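Local atomic coordinates of formate dehydrogenase subunit beta (Desulfovibrio gigas, PDB entry 1H0H), a protein that carries electrons through three [4Fe-4S] clusters as the beta subunit of a formate dehydrogenase that reversibly oxidises formate to carbon dioxide. Residues P78-T83 with V101-K106; D96-V101 with R143-L148. All coordinates share one frame; numbering follows the deposited sequence.

Contact 1: P78-T83 with V101-K106; sequences PPCKAT and VLFTPK. With SF4 (iron/sulfur cluster), chain N.
Pro-78 meets Val-101 just ahead of helix 79-84, where CB of the proline ring lies 3.9 Å from CG2 of Val-101, the two side chains crossing at a slant. As the N-cap residue, Pro-78 also starts the helix through its carbonyl, which takes the amide of Ala-82, and its side chain also packs on His-94 of strand 92-94. Pro-79 makes its contact with the cluster, its CD 3.5 Å from S2 of the iron-sulfur cluster. Its carbonyl is gripped twice by Thr-83, whose backbone N and OG1 reach the oxygen from opposite faces of the carbonyl plane. Cys-80 touches both Val-101 and Phe-103. Its SG sits between the backbone N and the carbonyl carbon (chi1 55°), a placement that turns the sulfur off the helix and onto the cluster, where it ligates iron FE4 at 2.4 Å. The same sulfur meets two residues of strand 101-103: CG1 of Val-101 at 3.9 Å, and the ring of Phe-103. Here the approach is edge-on, SG being 5.2 Å from the centroid of the Phe-103 ring and 84° off its normal, with CE1 as the nearest ring atom. Val-101 also lies against inorganic sulfur, its CG1 3.8 Å from cluster atom S1. The backbone of this valine is held separately, its N by His-74 and its O by Lys-136. On this side the thiolate and sulfide S1 border apolar side chains, an environment that may help tune the cluster's potential. This is a ferredoxin-type cysteine-ligand site, in which Cys-80 joins Cys-72, Cys-75 and Cys-120 around one [4Fe-4S] cluster.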
loop_
_atom_site.group_PDB
_atom_site.type_symbol
_atom_site.label_atom_id
_atom_site.label_comp_id
_atom_site.label_asym_id
_atom_site.label_seq_id
_atom_site.Cartn_x
_atom_site.Cartn_y
_atom_site.Cartn_z
ATOM N N PRO B 78 42.994 1.363 17.609
ATOM C CA PRO B 78 42.587 2.541 16.826
ATOM C C PRO B 78 43.667 3.567 16.538
ATOM O O PRO B 78 44.164 4.213 17.455
ATOM C CB PRO B 78 41.467 3.156 17.683
ATOM C CG PRO B 78 41.738 2.681 19.074
ATOM C CD PRO B 78 42.352 1.317 18.947
ATOM N N PRO B 79 44.037 3.714 15.273
ATOM C CA PRO B 79 45.052 4.697 14.896
ATOM C C PRO B 79 44.590 6.143 15.104
ATOM O O PRO B 79 45.440 6.982 15.337
ATOM C CB PRO B 79 45.325 4.412 13.413
ATOM C CG PRO B 79 44.280 3.501 12.957
ATOM C CD PRO B 79 43.528 2.942 14.122
ATOM N N CYS B 80 43.303 6.432 15.015
ATOM C CA CYS B 80 42.847 7.797 15.273
ATOM C C CYS B 80 43.232 8.205 16.677
ATOM O O CYS B 80 43.817 9.276 16.883
ATOM C CB CYS B 80 41.341 7.909 15.091
ATOM S SG CYS B 80 40.430 6.737 16.094
ATOM N N LYS B 81 42.920 7.346 17.645
ATOM C CA LYS B 81 43.302 7.619 19.040
ATOM C C LYS B 81 44.803 7.634 19.259
ATOM O O LYS B 81 45.337 8.451 20.029
ATOM C CB LYS B 81 42.713 6.599 19.997
ATOM C CG LYS B 81 43.035 6.924 21.484
ATOM C CD LYS B 81 42.284 5.991 22.430
ATOM C CE LYS B 81 42.910 5.958 23.815
ATOM N NZ LYS B 81 42.981 7.296 24.400
ATOM N N ALA B 82 45.497 6.702 18.622
ATOM C CA ALA B 82 46.936 6.625 18.798
ATOM C C ALA B 82 47.594 7.972 18.459
ATOM O O ALA B 82 48.546 8.387 19.100
ATOM C CB ALA B 82 47.505 5.505 17.938
ATOM N N THR B 83 47.069 8.624 17.429
ATOM C CA THR B 83 47.556 9.923 16.964
ATOM C C THR B 83 47.137 11.033 17.913
ATOM O O THR B 83 47.938 11.846 18.352
ATOM C CB THR B 83 46.955 10.196 15.587
ATOM O OG1 THR B 83 47.525 9.271 14.650
ATOM C CG2 THR B 83 47.354 11.575 15.077
ATOM N N VAL B 101 35.275 3.113 20.448
ATOM C CA VAL B 101 36.234 4.185 20.234
ATOM C C VAL B 101 35.372 5.425 20.219
ATOM O O VAL B 101 34.588 5.638 19.307
ATOM C CB VAL B 101 36.999 3.998 18.911
ATOM C CG1 VAL B 101 37.883 5.195 18.617
ATOM C CG2 VAL B 101 37.836 2.694 18.971
ATOM N N LEU B 102 35.497 6.228 21.257
ATOM C CA LEU B 102 34.588 7.323 21.458
ATOM C C LEU B 102 35.218 8.693 21.261
ATOM O O LEU B 102 36.054 9.118 22.059
ATOM C CB LEU B 102 33.988 7.195 22.857
ATOM C CG LEU B 102 33.022 8.280 23.342
ATOM C CD1 LEU B 102 31.791 8.378 22.434
ATOM C CD2 LEU B 102 32.603 7.959 24.753
ATOM N N PHE B 103 34.844 9.379 20.182
ATOM C CA PHE B 103 35.308 10.749 20.021
ATOM C C PHE B 103 34.483 11.584 20.980
ATOM O O PHE B 103 33.252 11.503 20.984
ATOM C CB PHE B 103 35.069 11.292 18.613
ATOM C CG PHE B 103 36.173 11.012 17.633
ATOM C CD1 PHE B 103 36.802 9.790 17.595
ATOM C CD2 PHE B 103 36.532 11.977 16.706
ATOM C CE1 PHE B 103 37.767 9.540 16.662
ATOM C CE2 PHE B 103 37.502 11.732 15.763
ATOM C CZ PHE B 103 38.125 10.522 15.729
ATOM N N THR B 104 35.150 12.393 21.775
ATOM C CA THR B 104 34.456 13.269 22.696
ATOM C C THR B 104 34.571 14.714 22.214
ATOM O O THR B 104 35.362 15.024 21.334
ATOM C CB THR B 104 35.068 13.144 24.119
ATOM O OG1 THR B 104 36.376 13.761 24.159
ATOM C CG2 THR B 104 35.368 11.717 24.471
ATOM N N PRO B 105 33.787 15.611 22.790
ATOM C CA PRO B 105 33.928 17.039 22.481
ATOM C C PRO B 105 35.328 17.561 22.802
ATOM O O PRO B 105 35.704 18.604 22.254
ATOM C CB PRO B 105 32.914 17.696 23.411
ATOM C CG PRO B 105 31.864 16.623 23.586
ATOM C CD PRO B 105 32.688 15.347 23.740
ATOM N N LYS B 106 36.074 16.880 23.667
ATOM C CA LYS B 106 37.433 17.291 23.960
ATOM C C LYS B 106 38.268 17.377 22.688
ATOM O O LYS B 106 39.342 17.983 22.689
ATOM C CB LYS B 106 38.107 16.370 24.984
ATOM C CG LYS B 106 37.570 16.490 26.406
ATOM C CD LYS B 106 38.520 17.249 27.307
ATOM C CE LYS B 106 38.768 16.494 28.632
ATOM N NZ LYS B 106 37.584 15.699 29.088
HETATM FE FE1 SF4 N . 38.878 5.324 11.746
HETATM FE FE2 SF4 N . 36.865 4.538 13.460
HETATM FE FE3 SF4 N . 39.257 2.988 13.170
HETATM FE FE4 SF4 N . 39.354 5.458 14.408
HETATM S S1 SF4 N . 38.251 3.518 15.203
HETATM S S2 SF4 N . 40.777 4.762 12.895
HETATM S S3 SF4 N . 37.711 6.641 13.186
HETATM S S4 SF4 N . 37.564 3.393 11.548
#

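Contact 2: D96-V101 with R143-L148; sequences DATGCV and RITNGL. With SF4 (iron/sulfur cluster), chain N.
Two torsions bring Thr-98 and Ile-144 together: CG2 of Thr-98 stands anti to its own carbonyl carbon, while Ile-144 places CG1 between backbone N and carbonyl carbon (chi1 66°) and then extends (chi2 175°), so that CD1 is carried out to the threonine. The contact joins an ST turn, in the loop linking antiparallel strands 92-94 and 101-103, to the C-terminal end of helix 141-144 within the dicluster region. The methyl-to-methyl approach is 3.9 Å, from Thr-98 CG2 to Ile-144 CD1, and the two side chains meet at an angle rather than side by side. A second, looser touch comes from Thr-145, the first residue to leave helical geometry, whose CG2 lies 4.2 Å from CG2 of Thr-98. The touch is apolar; both threonine hydroxyls have partners elsewhere, OG1 of Thr-145 bonding back to the carbonyl O of Ile-141 and OG1 of Thr-98 pairing with OD2 of Asp-95. On the helix side, Ile-144 also packs on Met-139 and Pro-150, and its side chain is about 7 Å at the nearest atoms from a second cluster, whose ligand Cys-140 lies near. Beyond it the chain curls back, the carbonyl of Arg-143 accepting from the amides of Asn-146 and Leu-148. Leu-148 also lays CD1 over the guanidinium of Arg-143, a group that forms a salt bridge with an acidic side chain of the other protein chain. In the ST turn itself, the backbone N of Cys-100 gives its hydrogen to OG1 of Thr-98 at 3.1 Å, with an N-H...O angle of 157°.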
loop_
_atom_site.group_PDB
_atom_site.type_symbol
_atom_site.label_atom_id
_atom_site.label_comp_id
_atom_site.label_asym_id
_atom_site.label_seq_id
_atom_site.Cartn_x
_atom_site.Cartn_y
_atom_site.Cartn_z
ATOM N N ASP B 96 37.121 0.095 27.492
ATOM C CA ASP B 96 37.515 -1.281 27.696
ATOM C C ASP B 96 36.361 -2.309 27.663
ATOM O O ASP B 96 36.504 -3.387 27.094
ATOM C CB ASP B 96 38.365 -1.457 28.956
ATOM C CG ASP B 96 38.905 -2.858 29.083
ATOM O OD1 ASP B 96 39.904 -3.192 28.421
ATOM O OD2 ASP B 96 38.391 -3.725 29.796
ATOM N N ALA B 97 35.240 -1.977 28.280
ATOM C CA ALA B 97 34.141 -2.918 28.367
ATOM C C ALA B 97 33.478 -3.234 27.029
ATOM O O ALA B 97 32.998 -4.348 26.820
ATOM C CB ALA B 97 33.100 -2.408 29.354
ATOM N N THR B 98 33.433 -2.259 26.127
ATOM C CA THR B 98 32.745 -2.470 24.873
ATOM C C THR B 98 33.656 -2.503 23.673
ATOM O O THR B 98 33.300 -3.058 22.642
ATOM C CB THR B 98 31.700 -1.371 24.640
ATOM O OG1 THR B 98 32.326 -0.094 24.734
ATOM C CG2 THR B 98 30.686 -1.337 25.769
ATOM N N GLY B 99 34.830 -1.905 23.796
ATOM C CA GLY B 99 35.693 -1.776 22.640
ATOM C C GLY B 99 35.347 -0.508 21.878
ATOM O O GLY B 99 35.946 -0.213 20.840
ATOM N N CYS B 100 34.390 0.271 22.388
ATOM C CA CYS B 100 33.999 1.478 21.681
ATOM C C CYS B 100 35.125 2.500 21.618
ATOM O O CYS B 100 35.811 2.739 22.603
ATOM C CB CYS B 100 32.767 2.151 22.307
ATOM S SG CYS B 100 32.388 3.789 21.578
ATOM N N VAL B 101 35.275 3.113 20.448
ATOM C CA VAL B 101 36.234 4.185 20.234
ATOM C C VAL B 101 35.372 5.425 20.219
ATOM O O VAL B 101 34.588 5.638 19.307
ATOM C CB VAL B 101 36.999 3.998 18.911
ATOM C CG1 VAL B 101 37.883 5.195 18.617
ATOM C CG2 VAL B 101 37.836 2.694 18.971
ATOM N N ARG B 143 23.068 3.104 24.624
ATOM C CA ARG B 143 22.139 1.990 24.470
ATOM C C ARG B 143 22.769 0.657 24.894
ATOM O O ARG B 143 22.137 -0.131 25.594
ATOM C CB ARG B 143 21.697 1.864 23.004
ATOM C CG ARG B 143 20.850 3.025 22.508
ATOM C CD ARG B 143 20.460 2.933 21.031
ATOM N NE ARG B 143 19.484 1.882 20.803
ATOM C CZ ARG B 143 18.161 2.040 20.928
ATOM N NH1 ARG B 143 17.636 3.208 21.278
ATOM N NH2 ARG B 143 17.345 1.020 20.682
ATOM N N ILE B 144 24.017 0.422 24.487
ATOM C CA ILE B 144 24.628 -0.881 24.701
ATOM C C ILE B 144 25.068 -1.154 26.138
ATOM O O ILE B 144 25.348 -2.291 26.513
ATOM C CB ILE B 144 25.760 -1.180 23.678
ATOM C CG1 ILE B 144 26.969 -0.252 23.832
ATOM C CG2 ILE B 144 25.246 -1.134 22.282
ATOM C CD1 ILE B 144 28.109 -0.682 22.871
ATOM N N THR B 145 25.112 -0.104 26.942
ATOM C CA THR B 145 25.446 -0.263 28.338
ATOM C C THR B 145 24.172 -0.134 29.138
ATOM O O THR B 145 24.217 -0.120 30.358
ATOM C CB THR B 145 26.478 0.796 28.784
ATOM O OG1 THR B 145 25.980 2.103 28.464
ATOM C CG2 THR B 145 27.730 0.694 27.959
ATOM N N ASN B 146 23.033 -0.066 28.455
ATOM C CA ASN B 146 21.734 0.032 29.134
ATOM C C ASN B 146 20.730 -1.015 28.637
ATOM O O ASN B 146 19.525 -0.765 28.610
ATOM C CB ASN B 146 21.132 1.444 29.019
ATOM C CG ASN B 146 21.748 2.421 30.002
ATOM O OD1 ASN B 146 21.452 2.382 31.195
ATOM N ND2 ASN B 146 22.629 3.292 29.509
ATOM N N GLY B 147 21.242 -2.180 28.241
ATOM C CA GLY B 147 20.410 -3.295 27.836
ATOM C C GLY B 147 19.773 -3.249 26.459
ATOM O O GLY B 147 18.885 -4.043 26.185
ATOM N N LEU B 148 20.215 -2.341 25.595
ATOM C CA LEU B 148 19.667 -2.246 24.250
ATOM C C LEU B 148 20.759 -2.513 23.222
ATOM O O LEU B 148 21.928 -2.507 23.547
ATOM C CB LEU B 148 19.083 -0.854 24.011
ATOM C CG LEU B 148 17.918 -0.452 24.908
ATOM C CD1 LEU B 148 17.647 1.050 24.786
ATOM C CD2 LEU B 148 16.674 -1.252 24.505
HETATM FE FE1 SF4 N . 38.878 5.324 11.746
HETATM FE FE2 SF4 N . 36.865 4.538 13.460
HETATM FE FE3 SF4 N . 39.257 2.988 13.170
HETATM FE FE4 SF4 N . 39.354 5.458 14.408
HETATM S S1 SF4 N . 38.251 3.518 15.203
HETATM S S2 SF4 N . 40.777 4.762 12.895
HETATM S S3 SF4 N . 37.711 6.641 13.186
HETATM S S4 SF4 N . 37.564 3.393 11.548
#

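How the contacts relate
The two contacts share Val-101, the point at which the loop 96-101 runs into strand 101-103, and their centres lie about 16 Å apart. Contact 1 is wholly buried and built on a metal site: one cysteine sulfur serves both iron and apolar neighbours. Contact 2 is only partly buried, apolar, between methyl groups, and on its 143-148 side also borders the other protein chain. The segments alternate along the chain. The hairpin of strands 92-94 and 101-103 meets helix 79-84 through strand 101-103, beside the cluster bound by Cys-80, and, through its loop, the end of helix 141-144, near the cluster bound by Cys-137 and Cys-140, linking the surroundings of two clusters.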